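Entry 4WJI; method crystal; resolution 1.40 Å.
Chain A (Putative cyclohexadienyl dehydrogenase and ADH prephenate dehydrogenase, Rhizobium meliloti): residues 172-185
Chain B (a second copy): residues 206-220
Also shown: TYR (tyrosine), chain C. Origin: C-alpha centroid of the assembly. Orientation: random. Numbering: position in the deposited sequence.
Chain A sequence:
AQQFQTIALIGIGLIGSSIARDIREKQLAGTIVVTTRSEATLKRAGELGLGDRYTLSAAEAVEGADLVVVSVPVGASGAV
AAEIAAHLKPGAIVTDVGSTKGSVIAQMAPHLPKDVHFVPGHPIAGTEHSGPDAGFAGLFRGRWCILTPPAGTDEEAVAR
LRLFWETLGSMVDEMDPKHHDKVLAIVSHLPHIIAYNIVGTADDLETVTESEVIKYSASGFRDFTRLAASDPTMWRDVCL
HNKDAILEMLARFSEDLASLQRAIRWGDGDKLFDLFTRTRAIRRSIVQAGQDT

Chain A (172-185) VDEMDPKHHDKVLA
Chain B, residues 206-220: ETVTESEVIKYSASG

Stretches from two copies of the dehydrogenase meet here and bury 500 Å² between them, both sides summed. Chain A enters as strand 172-174, turns through M175(A) and D176(A), and continues as a helix from P177(A); D176(A) caps it, OD2 accepting from H179(A) N at 2.8 Å. Chain B runs from a loop into helix 210-215, then a 3-10 segment, 217-219. CA atoms pair V183(A) with V208(B) at 5.9 Å, L184(A) with S219(B) at 8.0 Å and D173(A) with K215(B) at 10.2 Å.

T207(B), modelled only to CB, offers its carbonyl O to the ring edge of H179(A), 3.3 Å from CE1. V208(B) (phi/psi -107/124, chi1 t) is buried; its CG2 lies 4.0 Å from V183(A) CG2 and 3.9 Å from K182(A) CG, the aliphatic root of a lysine modelled no further. T209(B) (chi1 p) caps the helix, OG1 accepting from E212(B) N at 3.1 Å. E212(B) (m, t, chi3 -37°) points toward chain A and answers with OE1, which accepts from T209(B) N at 3.0 Å, while OE2 accepts from H179(A) NE2 at 2.6 Å and 161°. H179(A) uses chi1 t and chi2 63° to bring its ring edge to this carboxylate.

One turn later, K215(B) (m, t, p, t) extends NZ to D173(A) OD2 at 2.7 Å, a salt bridge. The same OD2 accepts from Y216(B) OH at 2.5 Å, near the ring plane; D173(A) reaches both donors with chi1 -91°, between wells. Y216(B) (phi/psi -104/17; chi1 m, chi2 -45°) is buried. Its ring also serves apolar packing: CD2 lies 3.7 Å from V183(A) CG1, and CZ 3.8 Å from CE of selenomethionine M175(A) (p, t, p). S219(B) (chi1 p) bonds OG to Y216(B) O at 2.8 Å; L184(A) CD1 (m, m) approaches that OG to 3.6 Å. G220(B), at 143/-30, ends the stretch where a CB would jam against the preceding carbonyl.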

# COMPACT_ATOMS: atom_id res chain seq x y z
N VAL A 172 16.21 -5.34 -18.16
CA VAL A 172 16.42 -6.75 -17.91
C VAL A 172 17.68 -7.05 -17.09
O VAL A 172 18.73 -6.54 -17.39
CB VAL A 172 16.49 -7.48 -19.24
CG1 VAL A 172 16.72 -8.96 -19.01
CG2 VAL A 172 15.20 -7.29 -20.02
N ASP A 173 17.54 -7.88 -16.07
CA ASP A 173 18.65 -8.38 -15.27
C ASP A 173 18.62 -9.90 -15.32
O ASP A 173 17.59 -10.49 -15.42
CB ASP A 173 18.48 -8.02 -13.80
CG ASP A 173 19.11 -6.73 -13.43
OD1 ASP A 173 20.02 -6.30 -14.10
OD2 ASP A 173 18.66 -6.11 -12.42
N GLU A 174 19.77 -10.52 -15.21
CA GLU A 174 19.89 -11.97 -15.11
C GLU A 174 20.40 -12.35 -13.74
O GLU A 174 21.29 -11.69 -13.23
CB GLU A 174 20.86 -12.50 -16.16
CG GLU A 174 20.49 -12.10 -17.57
CD GLU A 174 21.49 -12.55 -18.63
OE1 GLU A 174 22.12 -13.63 -18.48
OE2 GLU A 174 21.59 -11.83 -19.62
N MSE A 175 19.86 -13.41 -13.17
CA MSE A 175 20.36 -13.93 -11.91
C MSE A 175 20.10 -15.39 -11.76
O MSE A 175 19.36 -15.98 -12.49
CB MSE A 175 19.89 -13.16 -10.67
CG MSE A 175 18.40 -13.31 -10.47
SE MSE A 175 17.71 -12.05 -9.09
CE MSE A 175 18.00 -10.38 -10.02
N ASP A 176 20.74 -15.98 -10.76
CA ASP A 176 20.52 -17.37 -10.40
C ASP A 176 19.11 -17.54 -9.82
O ASP A 176 18.62 -16.66 -9.12
CB ASP A 176 21.63 -17.80 -9.39
CG ASP A 176 21.18 -18.87 -8.37
OD1 ASP A 176 21.14 -20.10 -8.66
OD2 ASP A 176 20.93 -18.48 -7.21
N PRO A 177 18.48 -18.70 -10.08
CA PRO A 177 17.10 -18.86 -9.54
C PRO A 177 16.97 -18.82 -8.03
O PRO A 177 15.95 -18.30 -7.54
CB PRO A 177 16.67 -20.25 -10.03
CG PRO A 177 17.56 -20.61 -11.12
CD PRO A 177 18.85 -19.85 -10.96
N LYS A 178 17.92 -19.38 -7.27
CA LYS A 178 17.82 -19.32 -5.82
C LYS A 178 17.93 -17.90 -5.32
O LYS A 178 17.22 -17.53 -4.38
CB LYS A 178 18.85 -20.21 -5.13
CG LYS A 178 18.52 -21.69 -5.32
CD LYS A 178 19.16 -22.60 -4.28
CE LYS A 178 18.65 -24.03 -4.42
NZ LYS A 178 18.79 -24.61 -5.79
N HIS A 179 18.82 -17.10 -5.92
CA HIS A 179 18.91 -15.70 -5.52
C HIS A 179 17.63 -14.95 -5.86
O HIS A 179 17.11 -14.16 -5.04
CB HIS A 179 20.12 -15.02 -6.13
CG HIS A 179 20.35 -13.63 -5.66
ND1 HIS A 179 20.62 -13.32 -4.34
CD2 HIS A 179 20.30 -12.45 -6.32
CE1 HIS A 179 20.75 -12.01 -4.22
NE2 HIS A 179 20.57 -11.46 -5.41
N HIS A 180 17.07 -15.19 -7.05
CA HIS A 180 15.75 -14.63 -7.40
C HIS A 180 14.71 -14.89 -6.32
O HIS A 180 13.97 -14.01 -5.91
CB HIS A 180 15.26 -15.15 -8.75
CG HIS A 180 13.80 -14.85 -9.02
ND1 HIS A 180 12.78 -15.56 -8.44
CD2 HIS A 180 13.21 -13.90 -9.78
CE1 HIS A 180 11.62 -15.06 -8.85
NE2 HIS A 180 11.86 -14.04 -9.64
N ASP A 181 14.62 -16.14 -5.88
CA ASP A 181 13.62 -16.54 -4.94
C ASP A 181 13.81 -15.88 -3.55
O ASP A 181 12.81 -15.54 -2.90
CB ASP A 181 13.51 -18.07 -4.88
CG ASP A 181 12.89 -18.70 -6.18
OD1 ASP A 181 12.36 -17.95 -7.06
OD2 ASP A 181 12.93 -19.96 -6.31
N LYS A 182 15.06 -15.61 -3.17
CA LYS A 182 15.33 -14.88 -1.92
C LYS A 182 14.90 -13.41 -2.07
O LYS A 182 14.24 -12.83 -1.18
CB LYS A 182 16.80 -14.94 -1.55
CG LYS A 182 17.13 -14.41 -0.17
N VAL A 183 15.33 -12.78 -3.16
CA VAL A 183 15.00 -11.38 -3.43
C VAL A 183 13.47 -11.20 -3.48
O VAL A 183 12.90 -10.30 -2.82
CB VAL A 183 15.65 -10.88 -4.73
CG1 VAL A 183 15.18 -9.47 -5.08
CG2 VAL A 183 17.19 -10.86 -4.62
N LEU A 184 12.78 -12.05 -4.23
CA LEU A 184 11.33 -11.90 -4.35
C LEU A 184 10.59 -12.21 -3.04
O LEU A 184 9.51 -11.67 -2.80
CB LEU A 184 10.74 -12.61 -5.57
CG LEU A 184 10.83 -11.83 -6.88
CD1 LEU A 184 9.87 -10.68 -6.89
CD2 LEU A 184 12.23 -11.33 -7.27
N ALA A 185 11.17 -13.05 -2.21
CA ALA A 185 10.57 -13.34 -0.92
C ALA A 185 10.41 -12.07 -0.09
O ALA A 185 9.40 -11.92 0.55
CB ALA A 185 11.34 -14.41 -0.14
N GLU B 206 21.59 -8.68 4.24
CA GLU B 206 22.91 -8.59 3.67
C GLU B 206 22.93 -9.25 2.29
O GLU B 206 23.50 -8.67 1.35
CB GLU B 206 23.95 -9.24 4.59
N THR B 207 22.29 -10.42 2.19
CA THR B 207 22.22 -11.22 0.95
C THR B 207 21.44 -10.52 -0.19
O THR B 207 21.72 -10.72 -1.39
CB THR B 207 21.54 -12.58 1.19
N VAL B 208 20.44 -9.74 0.18
CA VAL B 208 19.68 -8.98 -0.80
C VAL B 208 20.13 -7.55 -0.59
O VAL B 208 20.06 -7.05 0.54
CB VAL B 208 18.16 -9.15 -0.54
CG1 VAL B 208 17.34 -8.27 -1.46
CG2 VAL B 208 17.78 -10.63 -0.67
N THR B 209 20.62 -6.91 -1.64
CA THR B 209 21.14 -5.55 -1.53
C THR B 209 20.03 -4.52 -1.55
O THR B 209 18.91 -4.78 -2.05
CB THR B 209 22.12 -5.18 -2.66
OG1 THR B 209 21.44 -5.11 -3.92
CG2 THR B 209 23.27 -6.17 -2.74
N GLU B 210 20.37 -3.33 -1.03
CA GLU B 210 19.48 -2.14 -1.10
C GLU B 210 19.07 -1.85 -2.56
O GLU B 210 17.92 -1.60 -2.87
CB GLU B 210 20.15 -0.89 -0.48
N SER B 211 20.04 -1.93 -3.46
CA SER B 211 19.78 -1.73 -4.88
C SER B 211 18.70 -2.69 -5.42
O SER B 211 17.79 -2.26 -6.15
CB SER B 211 21.09 -1.88 -5.66
OG SER B 211 20.88 -1.61 -7.03
N GLU B 212 18.78 -3.97 -5.07
CA GLU B 212 17.75 -4.93 -5.47
C GLU B 212 16.36 -4.59 -4.92
O GLU B 212 15.36 -4.64 -5.62
CB GLU B 212 18.17 -6.35 -5.05
CG GLU B 212 19.31 -6.89 -5.91
CD GLU B 212 19.94 -8.20 -5.44
OE1 GLU B 212 20.08 -8.43 -4.21
OE2 GLU B 212 20.32 -8.99 -6.32
N VAL B 213 16.30 -4.23 -3.65
CA VAL B 213 15.02 -3.89 -3.04
C VAL B 213 14.35 -2.71 -3.79
O VAL B 213 13.14 -2.70 -4.10
CB VAL B 213 15.19 -3.60 -1.55
CG1 VAL B 213 13.89 -3.10 -0.96
CG2 VAL B 213 15.61 -4.86 -0.81
N ILE B 214 15.15 -1.71 -4.13
CA ILE B 214 14.65 -0.54 -4.80
C ILE B 214 14.21 -0.88 -6.21
O ILE B 214 13.11 -0.52 -6.63
CB ILE B 214 15.75 0.58 -4.85
CG1 ILE B 214 16.13 1.03 -3.44
CG2 ILE B 214 15.32 1.74 -5.71
CD1 ILE B 214 17.50 1.65 -3.38
N LYS B 215 15.10 -1.54 -6.98
CA LYS B 215 14.82 -1.88 -8.35
C LYS B 215 13.52 -2.70 -8.52
O LYS B 215 12.78 -2.47 -9.47
CB LYS B 215 15.97 -2.67 -8.99
CG LYS B 215 17.20 -1.82 -9.23
CD LYS B 215 18.45 -2.62 -9.50
CE LYS B 215 18.28 -3.56 -10.64
NZ LYS B 215 19.66 -3.98 -11.14
N TYR B 216 13.28 -3.68 -7.64
CA TYR B 216 12.21 -4.63 -7.83
C TYR B 216 11.01 -4.35 -6.94
O TYR B 216 10.09 -5.20 -6.78
CB TYR B 216 12.73 -6.06 -7.61
CG TYR B 216 13.98 -6.40 -8.45
CD1 TYR B 216 14.10 -6.07 -9.80
CD2 TYR B 216 15.08 -7.00 -7.85
CE1 TYR B 216 15.25 -6.38 -10.51
CE2 TYR B 216 16.21 -7.31 -8.56
CZ TYR B 216 16.30 -6.97 -9.87
OH TYR B 216 17.46 -7.30 -10.56
N SER B 217 10.97 -3.12 -6.40
CA SER B 217 9.91 -2.75 -5.46
C SER B 217 8.49 -2.74 -6.02
O SER B 217 7.53 -2.80 -5.21
CB SER B 217 10.25 -1.39 -4.82
OG SER B 217 10.39 -0.38 -5.81
N ALA B 218 8.33 -2.69 -7.34
CA ALA B 218 6.98 -2.70 -7.95
C ALA B 218 6.28 -4.05 -7.89
O ALA B 218 5.16 -4.17 -8.37
CB ALA B 218 7.00 -2.17 -9.38
N SER B 219 6.90 -5.04 -7.24
CA SER B 219 6.28 -6.35 -7.00
C SER B 219 5.56 -6.41 -5.66
O SER B 219 5.09 -7.47 -5.25
CB SER B 219 7.24 -7.53 -7.18
OG SER B 219 8.39 -7.40 -6.36
N GLY B 220 5.45 -5.27 -4.96
CA GLY B 220 4.61 -5.18 -3.76
C GLY B 220 5.16 -4.31 -2.64
O GLY B 220 4.43 -3.72 -1.87
N TYR C . 0.36 -7.66 -8.52
CA TYR C . 1.29 -6.78 -7.76
C TYR C . 0.67 -5.42 -7.58
O TYR C . -0.47 -5.25 -8.02
CB TYR C . 2.65 -6.66 -8.47
CG TYR C . 3.38 -7.98 -8.68
CD1 TYR C . 3.05 -9.14 -7.99
CD2 TYR C . 4.39 -8.05 -9.61
CE1 TYR C . 3.72 -10.33 -8.21
CE2 TYR C . 5.10 -9.21 -9.83
CZ TYR C . 4.77 -10.35 -9.16
OH TYR C . 5.42 -11.53 -9.41
OXT TYR C . 1.33 -4.53 -7.00